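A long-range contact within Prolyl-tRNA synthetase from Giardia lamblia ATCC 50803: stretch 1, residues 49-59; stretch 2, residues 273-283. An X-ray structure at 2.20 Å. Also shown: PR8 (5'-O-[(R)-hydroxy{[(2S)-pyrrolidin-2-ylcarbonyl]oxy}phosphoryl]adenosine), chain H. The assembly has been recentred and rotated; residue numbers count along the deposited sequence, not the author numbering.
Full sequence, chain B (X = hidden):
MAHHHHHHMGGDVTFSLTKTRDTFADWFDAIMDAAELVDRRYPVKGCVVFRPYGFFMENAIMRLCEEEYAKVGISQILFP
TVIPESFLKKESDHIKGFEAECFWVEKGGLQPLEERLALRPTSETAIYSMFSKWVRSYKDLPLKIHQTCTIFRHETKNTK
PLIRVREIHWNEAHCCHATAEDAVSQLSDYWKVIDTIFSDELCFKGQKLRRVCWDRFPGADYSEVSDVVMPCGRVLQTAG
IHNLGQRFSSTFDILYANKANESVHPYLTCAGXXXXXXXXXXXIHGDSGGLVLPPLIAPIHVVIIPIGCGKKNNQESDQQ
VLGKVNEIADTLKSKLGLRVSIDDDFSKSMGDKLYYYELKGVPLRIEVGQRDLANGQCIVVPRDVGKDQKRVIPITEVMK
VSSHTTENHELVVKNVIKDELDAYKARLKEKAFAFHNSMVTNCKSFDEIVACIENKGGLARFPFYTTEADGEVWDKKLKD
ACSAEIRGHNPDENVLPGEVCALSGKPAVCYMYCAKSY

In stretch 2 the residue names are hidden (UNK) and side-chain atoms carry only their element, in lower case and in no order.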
# COMPACT_ATOMS: atom_id res chain seq x y z
N VAL B 49 8.49 10.20 -10.96
CA VAL B 49 7.17 9.62 -11.04
C VAL B 49 7.30 8.12 -11.30
O VAL B 49 8.03 7.71 -12.19
CB VAL B 49 6.32 10.26 -12.17
CG1 VAL B 49 4.94 9.59 -12.29
CG2 VAL B 49 6.18 11.77 -11.94
N PHE B 50 6.61 7.31 -10.49
CA PHE B 50 6.41 5.90 -10.80
C PHE B 50 5.21 5.79 -11.74
O PHE B 50 4.07 6.00 -11.32
CB PHE B 50 6.12 5.10 -9.53
CG PHE B 50 7.27 4.28 -9.03
CD1 PHE B 50 7.79 3.25 -9.80
CD2 PHE B 50 7.80 4.50 -7.77
CE1 PHE B 50 8.85 2.46 -9.33
CE2 PHE B 50 8.84 3.73 -7.29
CZ PHE B 50 9.37 2.70 -8.07
N ARG B 51 5.45 5.46 -13.01
CA ARG B 51 4.36 5.23 -13.96
C ARG B 51 3.76 3.83 -13.75
O ARG B 51 4.39 2.99 -13.11
CB ARG B 51 4.86 5.42 -15.39
CG ARG B 51 5.50 6.78 -15.62
CD ARG B 51 5.84 6.99 -17.07
NE ARG B 51 4.65 7.12 -17.90
CZ ARG B 51 4.66 7.46 -19.19
NH1 ARG B 51 5.81 7.70 -19.81
NH2 ARG B 51 3.52 7.55 -19.86
N PRO B 52 2.55 3.58 -14.28
CA PRO B 52 1.79 2.34 -13.97
C PRO B 52 2.54 1.02 -14.08
O PRO B 52 2.50 0.20 -13.15
CB PRO B 52 0.66 2.38 -14.99
CG PRO B 52 0.38 3.81 -15.16
CD PRO B 52 1.73 4.48 -15.12
N TYR B 53 3.21 0.81 -15.21
CA TYR B 53 3.89 -0.46 -15.46
C TYR B 53 5.00 -0.68 -14.42
O TYR B 53 5.15 -1.78 -13.90
CB TYR B 53 4.44 -0.49 -16.89
CG TYR B 53 4.67 -1.89 -17.40
CD1 TYR B 53 3.60 -2.70 -17.75
CD2 TYR B 53 5.96 -2.41 -17.51
CE1 TYR B 53 3.79 -3.99 -18.21
CE2 TYR B 53 6.17 -3.71 -17.96
CZ TYR B 53 5.08 -4.49 -18.30
OH TYR B 53 5.26 -5.76 -18.75
N GLY B 54 5.75 0.37 -14.12
CA GLY B 54 6.75 0.32 -13.07
C GLY B 54 6.18 0.21 -11.66
O GLY B 54 6.67 -0.59 -10.85
N PHE B 55 5.16 1.00 -11.33
CA PHE B 55 4.63 0.96 -9.96
C PHE B 55 4.04 -0.41 -9.60
O PHE B 55 4.11 -0.81 -8.44
CB PHE B 55 3.58 2.03 -9.67
CG PHE B 55 3.25 2.14 -8.21
CD1 PHE B 55 4.20 2.63 -7.32
CD2 PHE B 55 2.05 1.66 -7.70
CE1 PHE B 55 3.93 2.70 -5.95
CE2 PHE B 55 1.77 1.74 -6.33
CZ PHE B 55 2.71 2.26 -5.46
N PHE B 56 3.46 -1.11 -10.56
CA PHE B 56 2.93 -2.45 -10.30
C PHE B 56 4.02 -3.38 -9.73
O PHE B 56 3.74 -4.19 -8.85
CB PHE B 56 2.32 -3.09 -11.55
CG PHE B 56 1.87 -4.49 -11.32
CD1 PHE B 56 0.55 -4.75 -11.01
CD2 PHE B 56 2.78 -5.54 -11.32
CE1 PHE B 56 0.12 -6.04 -10.75
CE2 PHE B 56 2.36 -6.83 -11.05
CZ PHE B 56 1.03 -7.08 -10.76
N MET B 57 5.24 -3.26 -10.24
CA MET B 57 6.36 -4.09 -9.81
C MET B 57 6.78 -3.76 -8.37
O MET B 57 7.00 -4.66 -7.56
CB MET B 57 7.56 -3.88 -10.73
CG MET B 57 7.28 -4.13 -12.23
SD MET B 57 8.63 -3.58 -13.29
CE MET B 57 7.87 -3.75 -14.93
N GLU B 58 6.88 -2.47 -8.08
CA GLU B 58 7.27 -1.98 -6.75
C GLU B 58 6.25 -2.39 -5.71
O GLU B 58 6.60 -2.87 -4.63
CB GLU B 58 7.39 -0.45 -6.77
CG GLU B 58 7.70 0.18 -5.41
CD GLU B 58 9.10 -0.13 -4.91
OE1 GLU B 58 9.93 -0.68 -5.68
OE2 GLU B 58 9.37 0.19 -3.73
N ASN B 59 4.98 -2.18 -6.05
CA ASN B 59 3.89 -2.53 -5.16
C ASN B 59 3.86 -4.03 -4.89
O ASN B 59 3.61 -4.46 -3.76
CB ASN B 59 2.56 -2.08 -5.76
CG ASN B 59 1.43 -2.12 -4.75
OD1 ASN B 59 0.42 -2.77 -4.98
ND2 ASN B 59 1.61 -1.43 -3.63
N UNK B 273 14.27 -2.30 3.11
CA UNK B 273 14.41 -2.53 1.67
C UNK B 273 13.67 -1.43 0.91
O UNK B 273 12.62 -0.94 1.35
c UNK B 273 13.90 -3.92 1.21
c UNK B 273 11.73 -5.23 0.75
c UNK B 273 14.77 -5.01 1.79
c UNK B 273 12.43 -4.14 1.58
N UNK B 274 14.23 -1.02 -0.22
CA UNK B 274 13.69 0.08 -1.00
C UNK B 274 13.47 -0.35 -2.45
O UNK B 274 13.50 -1.55 -2.77
c UNK B 274 14.67 1.24 -0.93
o UNK B 274 15.78 1.01 -1.79
N UNK B 275 13.28 0.64 -3.32
CA UNK B 275 13.17 0.47 -4.77
C UNK B 275 14.40 -0.17 -5.42
O UNK B 275 14.34 -0.63 -6.57
o UNK B 275 14.04 2.70 -5.09
c UNK B 275 11.63 2.45 -5.03
c UNK B 275 12.96 1.83 -5.45
N UNK B 276 15.53 -0.17 -4.71
CA UNK B 276 16.74 -0.86 -5.16
C UNK B 276 16.55 -2.35 -5.42
O UNK B 276 17.26 -2.92 -6.24
c UNK B 276 21.36 2.40 -2.65
c UNK B 276 19.50 0.85 -3.10
n UNK B 276 21.96 3.55 -2.94
c UNK B 276 18.39 0.73 -4.10
n UNK B 276 20.25 2.08 -3.30
c UNK B 276 17.86 -0.67 -4.14
n UNK B 276 21.87 1.59 -1.72
N UNK B 277 15.63 -2.99 -4.71
CA UNK B 277 15.31 -4.40 -4.95
C UNK B 277 14.79 -4.58 -6.38
O UNK B 277 15.25 -5.46 -7.11
c UNK B 277 14.26 -4.94 -3.95
c UNK B 277 14.71 -4.72 -2.51
c UNK B 277 13.98 -6.42 -4.20
N UNK B 278 13.86 -3.71 -6.78
CA UNK B 278 13.34 -3.68 -8.15
C UNK B 278 14.47 -3.37 -9.13
O UNK B 278 14.61 -4.04 -10.15
c UNK B 278 12.21 -2.66 -8.28
c UNK B 278 10.89 -3.83 -10.07
c UNK B 278 10.48 -1.38 -9.63
c UNK B 278 11.53 -2.51 -9.65
N UNK B 279 15.30 -2.37 -8.82
CA UNK B 279 16.47 -2.06 -9.64
C UNK B 279 17.29 -3.33 -9.94
O UNK B 279 17.65 -3.57 -11.09
c UNK B 279 17.33 -1.01 -8.97
N UNK B 280 17.56 -4.12 -8.90
CA UNK B 280 18.34 -5.36 -9.04
C UNK B 280 17.68 -6.38 -9.98
O UNK B 280 18.30 -6.84 -10.93
s UNK B 280 19.77 -5.16 -6.63
c UNK B 280 18.59 -6.02 -7.68
N UNK B 281 16.43 -6.71 -9.70
CA UNK B 281 15.66 -7.68 -10.49
C UNK B 281 15.60 -7.29 -11.96
O UNK B 281 15.74 -8.15 -12.83
c UNK B 281 14.27 -7.81 -9.93
N UNK B 282 15.39 -6.01 -12.24
CA UNK B 282 15.27 -5.56 -13.63
C UNK B 282 16.63 -5.62 -14.32
O UNK B 282 16.74 -6.06 -15.46
c UNK B 282 13.28 -3.92 -13.16
c UNK B 282 12.23 -4.89 -13.70
c UNK B 282 12.88 -2.49 -13.43
c UNK B 282 14.69 -4.15 -13.72
N UNK B 283 17.66 -5.19 -13.59
CA UNK B 283 18.98 -4.98 -14.17
C UNK B 283 19.69 -6.30 -14.45
O UNK B 283 20.34 -6.45 -15.50
o UNK B 283 19.32 -2.79 -13.12
c UNK B 283 19.83 -4.12 -13.22
C PR8 H . 18.02 1.82 7.36
N PR8 H . 16.34 2.46 8.98
O PR8 H . 17.78 2.92 6.86
P PR8 H . 19.62 1.37 5.52
N1 PR8 H . 17.69 5.51 -3.06
C2 PR8 H . 17.11 4.31 -3.09
N3 PR8 H . 17.24 3.44 -2.09
C4 PR8 H . 17.97 3.72 -1.01
C5 PR8 H . 18.59 4.96 -0.94
C6 PR8 H . 18.44 5.87 -1.99
N6 PR8 H . 19.03 7.06 -1.94
N7 PR8 H . 19.25 5.02 0.21
C8 PR8 H . 19.04 3.87 0.85
N9 PR8 H . 18.27 3.06 0.11
CA PR8 H . 17.25 1.37 8.60
CB PR8 H . 16.38 0.18 8.23
CD PR8 H . 15.01 1.88 9.16
CG PR8 H . 14.97 0.77 8.11
C1' PR8 H . 17.84 1.68 0.51
O10 PR8 H . 18.96 0.94 6.93
O1P PR8 H . 20.54 2.52 5.62
C2' PR8 H . 19.02 0.68 0.54
O2' PR8 H . 18.60 -0.58 0.01
O2P PR8 H . 20.41 0.06 5.02
C3' PR8 H . 19.25 0.49 2.02
O3' PR8 H . 19.88 -0.77 2.26
C4' PR8 H . 17.80 0.46 2.45
O4' PR8 H . 17.30 1.68 1.87
C5' PR8 H . 17.73 0.45 3.96
O5' PR8 H . 18.40 1.58 4.49
O HOH W 1 11.84 -2.56 -4.68

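Position 273 lies on a strand. Its side chain has four carbons, forked at the first, with one arm two carbons long. None reaches stretch 1. This is I273.

Position 274 carries one carbon and then one oxygen. Its CA-to-CB bond points away from stretch 1. The residue is S274. Its OG accepts from the backbone N of position 276 at 3.2 Å, which caps the start of the following turn. The same OG donates to PR8 N3 at 2.9 Å.

Position 275 has one carbon bearing an oxygen and a carbon. The methyl end meets F50 and E58. A beta-branched side chain with one oxygen and two carbons, the oxygen hydrogen-bonded elsewhere in the structure, fits T275. Its CG2 lies 3.8 Å from F50 CZ, at the ring edge, and 3.5 Å from E58 OE2.

Position 276 shows three carbons, a nitrogen, then a carbon with two more nitrogens. Its CA-to-CB bond points away from stretch 1, and the side chain makes no contact with it. That guanidinium identifies R276. PR8 C4 lies over one face of the guanidinium.

Position 277 has three carbons, one carrying the other two. They do not touch stretch 1. This is V277.

Position 278 has four carbons, forked at the second. Its CA-to-CB bond points toward stretch 1, and its carbons meet F50, G54, M57 and E58. It is L278. Its CD1 packs 3.4 Å from M57 CB. Its CD2 sits 4.2 Å from F50 CE1, near the plane of the ring, and 4.1 Å from G54 O.

Position 279 has a single carbon, out of reach of stretch 1: A279.

Position 280 has one carbon and then one sulfur, also out of reach. It is C280.

Position 281 again has one carbon and no contact: A281.

Position 282 has four carbons, forked at the second. Its CA-to-CB bond points toward stretch 1, and one carbon meets M57. It is L282. Its CD2 lies 3.9 Å from M57 SD.

Position 283 has one carbon and then one oxygen, out of reach of stretch 1. It is S283. Its OG donates to A279 O at 2.7 Å, one helical turn back.

The contact is mainly apolar. Helix 52-59 and the helix of stretch 2 cross at 111°, with axes 10.0 Å apart at closest approach. L278 has the largest covered area and meets F50, G54, M57 and E58. L282 extends the apolar patch one turn further along its helix. No direct hydrogen bond joins the stretches. Instead, water 1 donates to E58 OE1 at 2.9 Å and to S274 O at 2.7 Å, and accepts from L278 N at 3.1 Å. It thereby links the E58 carboxylate to the backbone of S274 and L278.

Stretch 2 (273-283) ISTRVLACALS
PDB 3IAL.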